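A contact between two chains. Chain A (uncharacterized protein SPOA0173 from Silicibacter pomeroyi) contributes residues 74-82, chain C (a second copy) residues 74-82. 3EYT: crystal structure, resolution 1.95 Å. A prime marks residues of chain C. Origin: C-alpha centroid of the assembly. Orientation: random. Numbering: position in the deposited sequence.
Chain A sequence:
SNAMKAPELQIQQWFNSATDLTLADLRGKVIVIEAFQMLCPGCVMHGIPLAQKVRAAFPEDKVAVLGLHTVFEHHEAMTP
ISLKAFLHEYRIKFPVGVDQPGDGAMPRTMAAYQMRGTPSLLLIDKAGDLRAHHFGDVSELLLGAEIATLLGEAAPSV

Chain A 74-82: HHEAMTPIS
Chain C (74-82) HHEAMTPIS

Each stretch has the same backbone plan: His74 in a left-handed conformation (phi/psi 45/47; 50/42 in His74′), a 3-10 segment over 75-77, an extended Thr79 (-67/163; -77/169) at the N-cap position, and a helix entered at Pro80 that continues beyond Ser82. Ala77 N donates to His74 O at 3.0 Å and Met78 N to His75 O at 3.2 Å, and the same bonds recur in chain C. Like residues face each other: the CA atoms of Glu76 and Glu76′ lie 3.9 Å apart, those of Ile81 and Ile81′ 8.8 Å.

No direct hydrogen bond crosses between the stretches, so packing and one water account for the contact, which buries 289 Å² in total. The tightest packing is at the 3-10 segments, where Glu76 N lies 3.6 Å from Glu76′ CB and His75 C 3.8 Å from Glu76′ CB. Both glutamates (chi1 p, chi2 m, chi3 near -25°) use their aliphatic portions here. Their like charges come close, Glu76 OE1 to Glu76′ OE1 at 4.2 Å, a proximity that offers no attraction if both are ionized. Each His75 (chi1 m, chi2 near 75°) points its CB toward the partner while its ring leads away, and its NE2 is hydrogen-bonded elsewhere in the structure.

Apolar contact continues through the threonine methyls, Thr79 CG2 to Thr79′ CG2 at 4.3 Å, and ends with Ile81 CD1 against Ile81′ CD1 at 4.0 Å. Both isoleucines have chi1 t, but chi2 is 122° in Ile81 and 174° in Ile81′, a departure from symmetry.

The polar link is water 1, hydrogen-bonded to Thr79 OG1 at 3.2 Å and Thr79′ OG1 at 2.9 Å. Threonine suits this place: with chi1 p, it supplies a methyl for packing and a hydroxyl for the bridge. Ala77, Met78 (selenomethionine) and Ser82 are buried without touching the other stretch.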

ATOM      1  N   HIS A  74       6.349  -0.422   8.812  1.00 16.09           N
ATOM      2  CA  HIS A  74       5.811   0.598   7.897  1.00 15.98           C
ATOM      3  C   HIS A  74       5.350  -0.021   6.589  1.00 15.55           C
ATOM      4  O   HIS A  74       5.709   0.449   5.516  1.00 14.44           O
ATOM      5  CB  HIS A  74       6.882   1.678   7.598  1.00 16.87           C
ATOM      6  CG  HIS A  74       7.550   2.253   8.812  1.00 17.82           C
ATOM      7  ND1 HIS A  74       6.875   3.008   9.752  1.00 21.52           N
ATOM      8  CD2 HIS A  74       8.855   2.261   9.186  1.00 19.01           C
ATOM      9  CE1 HIS A  74       7.724   3.402  10.688  1.00 22.25           C
ATOM     10  NE2 HIS A  74       8.932   2.964  10.369  1.00 22.04           N
ATOM     11  N   HIS A  75       4.591  -1.120   6.653  1.00 15.35           N
ATOM     12  CA  HIS A  75       4.236  -1.880   5.448  1.00 15.54           C
ATOM     13  C   HIS A  75       3.570  -1.033   4.352  1.00 16.17           C
ATOM     14  O   HIS A  75       3.863  -1.214   3.148  1.00 15.76           O
ATOM     15  CB  HIS A  75       3.356  -3.110   5.833  1.00 16.28           C
ATOM     16  CG  HIS A  75       4.068  -4.072   6.765  1.00 14.40           C
ATOM     17  ND1 HIS A  75       4.262  -3.797   8.103  1.00 17.55           N
ATOM     18  CD2 HIS A  75       4.689  -5.254   6.532  1.00 16.59           C
ATOM     19  CE1 HIS A  75       4.933  -4.787   8.668  1.00 17.61           C
ATOM     20  NE2 HIS A  75       5.210  -5.685   7.739  1.00 14.15           N
ATOM     21  N   GLU A  76       2.696  -0.120   4.787  1.00 15.39           N
ATOM     22  CA  GLU A  76       1.916   0.712   3.881  1.00 16.08           C
ATOM     23  C   GLU A  76       2.761   1.743   3.127  1.00 15.13           C
ATOM     24  O   GLU A  76       2.325   2.269   2.119  1.00 17.17           O
ATOM     25  CB  GLU A  76       0.761   1.402   4.649  1.00 16.12           C
ATOM     26  CG  GLU A  76       1.207   2.489   5.657  1.00 19.40           C
ATOM     27  CD  GLU A  76       1.982   1.915   6.888  1.00 26.77           C
ATOM     28  OE1 GLU A  76       1.736   0.733   7.233  1.00 29.82           O
ATOM     29  OE2 GLU A  76       2.840   2.643   7.503  1.00 26.77           O
ATOM     30  N   ALA A  77       3.965   2.010   3.605  1.00 14.50           N
ATOM     31  CA  ALA A  77       4.865   2.999   3.029  1.00 15.14           C
ATOM     32  C   ALA A  77       5.778   2.366   1.989  1.00 15.71           C
ATOM     33  O   ALA A  77       6.442   3.092   1.248  1.00 15.40           O
ATOM     34  CB  ALA A  77       5.721   3.683   4.148  1.00 14.78           C
HETATM   35  N   MSE A  78       5.852   1.026   1.972  1.00 15.39           N
HETATM   36  CA  MSE A  78       6.816   0.298   1.114  1.00 14.58           C
HETATM   37  C   MSE A  78       6.152  -0.797   0.282  1.00 15.40           C
HETATM   38  O   MSE A  78       6.737  -1.871   0.079  1.00 15.22           O
HETATM   39  CB  MSE A  78       7.956  -0.330   1.926  1.00 14.41           C
HETATM   40  CG  MSE A  78       8.656   0.650   2.850  1.00 15.14           C
HETATM   41 SE   MSE A  78      10.242  -0.089   3.617  0.50 11.66          SE
HETATM   42  CE  MSE A  78       9.867   0.284   5.451  1.00 14.08           C
ATOM     43  N   THR A  79       4.923  -0.531  -0.182  1.00 14.98           N
ATOM     44  CA  THR A  79       4.202  -1.457  -1.053  1.00 15.02           C
ATOM     45  C   THR A  79       4.901  -1.574  -2.433  1.00 14.48           C
ATOM     46  O   THR A  79       5.771  -0.753  -2.785  1.00 13.87           O
ATOM     47  CB  THR A  79       2.724  -0.997  -1.243  1.00 15.73           C
ATOM     48  OG1 THR A  79       2.698   0.252  -1.927  1.00 17.67           O
ATOM     49  CG2 THR A  79       1.990  -0.827   0.120  1.00 16.36           C
ATOM     50  N   PRO A  80       4.566  -2.619  -3.199  1.00 14.61           N
ATOM     51  CA  PRO A  80       5.200  -2.804  -4.514  1.00 14.61           C
ATOM     52  C   PRO A  80       5.139  -1.576  -5.441  1.00 14.95           C
ATOM     53  O   PRO A  80       6.087  -1.363  -6.205  1.00 15.30           O
ATOM     54  CB  PRO A  80       4.420  -3.991  -5.121  1.00 13.63           C
ATOM     55  CG  PRO A  80       4.050  -4.847  -3.840  1.00 14.91           C
ATOM     56  CD  PRO A  80       3.677  -3.755  -2.818  1.00 14.51           C
ATOM     57  N   ILE A  81       4.062  -0.795  -5.395  1.00 14.69           N
ATOM     58  CA  ILE A  81       4.021   0.464  -6.178  1.00 16.23           C
ATOM     59  C   ILE A  81       5.177   1.448  -5.815  1.00 15.00           C
ATOM     60  O   ILE A  81       5.805   2.056  -6.688  1.00 14.39           O
ATOM     61  CB  ILE A  81       2.650   1.142  -6.122  1.00 17.36           C
ATOM     62  CG1 ILE A  81       2.488   2.091  -7.289  1.00 20.76           C
ATOM     63  CG2 ILE A  81       2.458   2.000  -4.858  1.00 20.37           C
ATOM     64  CD1 ILE A  81       1.301   1.747  -8.128  1.00 28.09           C
ATOM     65  N   SER A  82       5.463   1.566  -4.532  1.00 14.30           N
ATOM     66  CA  SER A  82       6.571   2.404  -4.063  1.00 14.36           C
ATOM     67  C   SER A  82       7.915   1.787  -4.442  1.00 13.72           C
ATOM     68  O   SER A  82       8.830   2.491  -4.888  1.00 11.14           O
ATOM     69  CB  SER A  82       6.474   2.597  -2.537  1.00 14.59           C
ATOM     70  OG  SER A  82       5.300   3.355  -2.218  1.00 14.47           O
TER
ATOM     71  N   HIS C  74      -4.909  -2.140   9.154  1.00 16.43           N
ATOM     72  CA  HIS C  74      -4.523  -2.844   7.930  1.00 16.46           C
ATOM     73  C   HIS C  74      -4.234  -1.836   6.811  1.00 16.08           C
ATOM     74  O   HIS C  74      -4.643  -2.056   5.664  1.00 15.20           O
ATOM     75  CB  HIS C  74      -5.663  -3.750   7.440  1.00 16.85           C
ATOM     76  CG  HIS C  74      -6.205  -4.698   8.476  1.00 20.07           C
ATOM     77  ND1 HIS C  74      -5.441  -5.691   9.059  1.00 22.46           N
ATOM     78  CD2 HIS C  74      -7.455  -4.846   8.981  1.00 21.67           C
ATOM     79  CE1 HIS C  74      -6.189  -6.388   9.896  1.00 20.14           C
ATOM     80  NE2 HIS C  74      -7.416  -5.901   9.864  1.00 21.32           N
ATOM     81  N   HIS C  75      -3.539  -0.740   7.132  1.00 15.91           N
ATOM     82  CA  HIS C  75      -3.364   0.361   6.174  1.00 16.09           C
ATOM     83  C   HIS C  75      -2.803  -0.107   4.810  1.00 15.96           C
ATOM     84  O   HIS C  75      -3.205   0.381   3.738  1.00 15.28           O
ATOM     85  CB  HIS C  75      -2.474   1.456   6.792  1.00 16.07           C
ATOM     86  CG  HIS C  75      -3.004   1.995   8.095  1.00 15.90           C
ATOM     87  ND1 HIS C  75      -2.941   1.281   9.282  1.00 16.72           N
ATOM     88  CD2 HIS C  75      -3.585   3.180   8.400  1.00 14.93           C
ATOM     89  CE1 HIS C  75      -3.485   1.995  10.257  1.00 15.80           C
ATOM     90  NE2 HIS C  75      -3.895   3.147   9.749  1.00 17.73           N
ATOM     91  N   GLU C  76      -1.890  -1.076   4.864  1.00 14.85           N
ATOM     92  CA  GLU C  76      -1.204  -1.566   3.668  1.00 15.54           C
ATOM     93  C   GLU C  76      -2.114  -2.378   2.730  1.00 15.26           C
ATOM     94  O   GLU C  76      -1.755  -2.605   1.586  1.00 15.73           O
ATOM     95  CB  GLU C  76       0.059  -2.387   4.045  1.00 15.80           C
ATOM     96  CG  GLU C  76      -0.196  -3.761   4.676  1.00 19.13           C
ATOM     97  CD  GLU C  76      -0.846  -3.678   6.067  1.00 27.55           C
ATOM     98  OE1 GLU C  76      -0.691  -2.615   6.744  1.00 24.63           O
ATOM     99  OE2 GLU C  76      -1.531  -4.677   6.469  1.00 29.73           O
ATOM    100  N   ALA C  77      -3.268  -2.802   3.228  1.00 14.99           N
ATOM    101  CA  ALA C  77      -4.216  -3.620   2.485  1.00 15.05           C
ATOM    102  C   ALA C  77      -5.249  -2.776   1.751  1.00 15.73           C
ATOM    103  O   ALA C  77      -5.944  -3.308   0.869  1.00 15.56           O
ATOM    104  CB  ALA C  77      -4.935  -4.523   3.419  1.00 13.36           C
HETATM  105  N   MSE C  78      -5.367  -1.496   2.146  1.00 14.07           N
HETATM  106  CA  MSE C  78      -6.470  -0.623   1.745  1.00 14.57           C
HETATM  107  C   MSE C  78      -5.939   0.698   1.178  1.00 15.82           C
HETATM  108  O   MSE C  78      -6.518   1.754   1.437  1.00 16.71           O
HETATM  109  CB  MSE C  78      -7.374  -0.327   2.935  1.00 13.92           C
HETATM  110  CG  MSE C  78      -7.961  -1.601   3.598  1.00 13.97           C
HETATM  111 SE   MSE C  78      -9.496  -1.162   4.642  0.50 10.25          SE
HETATM  112  CE  MSE C  78      -9.014  -2.130   6.269  1.00 12.93           C
ATOM    113  N   THR C  79      -4.843   0.632   0.411  1.00 15.40           N
ATOM    114  CA  THR C  79      -4.240   1.835  -0.161  1.00 15.82           C
ATOM    115  C   THR C  79      -5.070   2.310  -1.393  1.00 15.33           C
ATOM    116  O   THR C  79      -5.952   1.572  -1.895  1.00 16.34           O
ATOM    117  CB  THR C  79      -2.793   1.555  -0.616  1.00 15.76           C
ATOM    118  OG1 THR C  79      -2.836   0.708  -1.780  1.00 16.52           O
ATOM    119  CG2 THR C  79      -1.957   0.876   0.486  1.00 16.23           C
ATOM    120  N   PRO C  80      -4.794   3.524  -1.897  1.00 15.79           N
ATOM    121  CA  PRO C  80      -5.611   4.026  -2.997  1.00 15.46           C
ATOM    122  C   PRO C  80      -5.667   3.131  -4.246  1.00 15.74           C
ATOM    123  O   PRO C  80      -6.704   3.139  -4.938  1.00 14.85           O
ATOM    124  CB  PRO C  80      -4.959   5.390  -3.317  1.00 15.81           C
ATOM    125  CG  PRO C  80      -4.540   5.906  -1.922  1.00 16.90           C
ATOM    126  CD  PRO C  80      -3.955   4.610  -1.291  1.00 15.25           C
ATOM    127  N   ILE C  81      -4.600   2.384  -4.559  1.00 15.10           N
ATOM    128  CA  ILE C  81      -4.665   1.505  -5.765  1.00 15.15           C
ATOM    129  C   ILE C  81      -5.751   0.440  -5.515  1.00 14.13           C
ATOM    130  O   ILE C  81      -6.514   0.078  -6.417  1.00 14.02           O
ATOM    131  CB  ILE C  81      -3.306   0.874  -6.137  1.00 15.50           C
ATOM    132  CG1 ILE C  81      -3.398   0.075  -7.433  1.00 19.00           C
ATOM    133  CG2 ILE C  81      -2.770  -0.038  -5.026  1.00 18.47           C
ATOM    134  CD1 ILE C  81      -2.075  -0.441  -7.900  1.00 26.60           C
ATOM    135  N   SER C  82      -5.842  -0.029  -4.273  1.00 13.28           N
ATOM    136  CA  SER C  82      -6.888  -0.990  -3.911  1.00 12.87           C
ATOM    137  C   SER C  82      -8.283  -0.404  -3.904  1.00 12.14           C
ATOM    138  O   SER C  82      -9.249  -1.047  -4.353  1.00 11.89           O
ATOM    139  CB  SER C  82      -6.567  -1.657  -2.576  1.00 13.18           C
ATOM    140  OG  SER C  82      -5.507  -2.589  -2.741  1.00 14.80           O
TER
HETATM  141  O   HOH W   1      -0.270   0.048  -3.023  1.00 24.50           O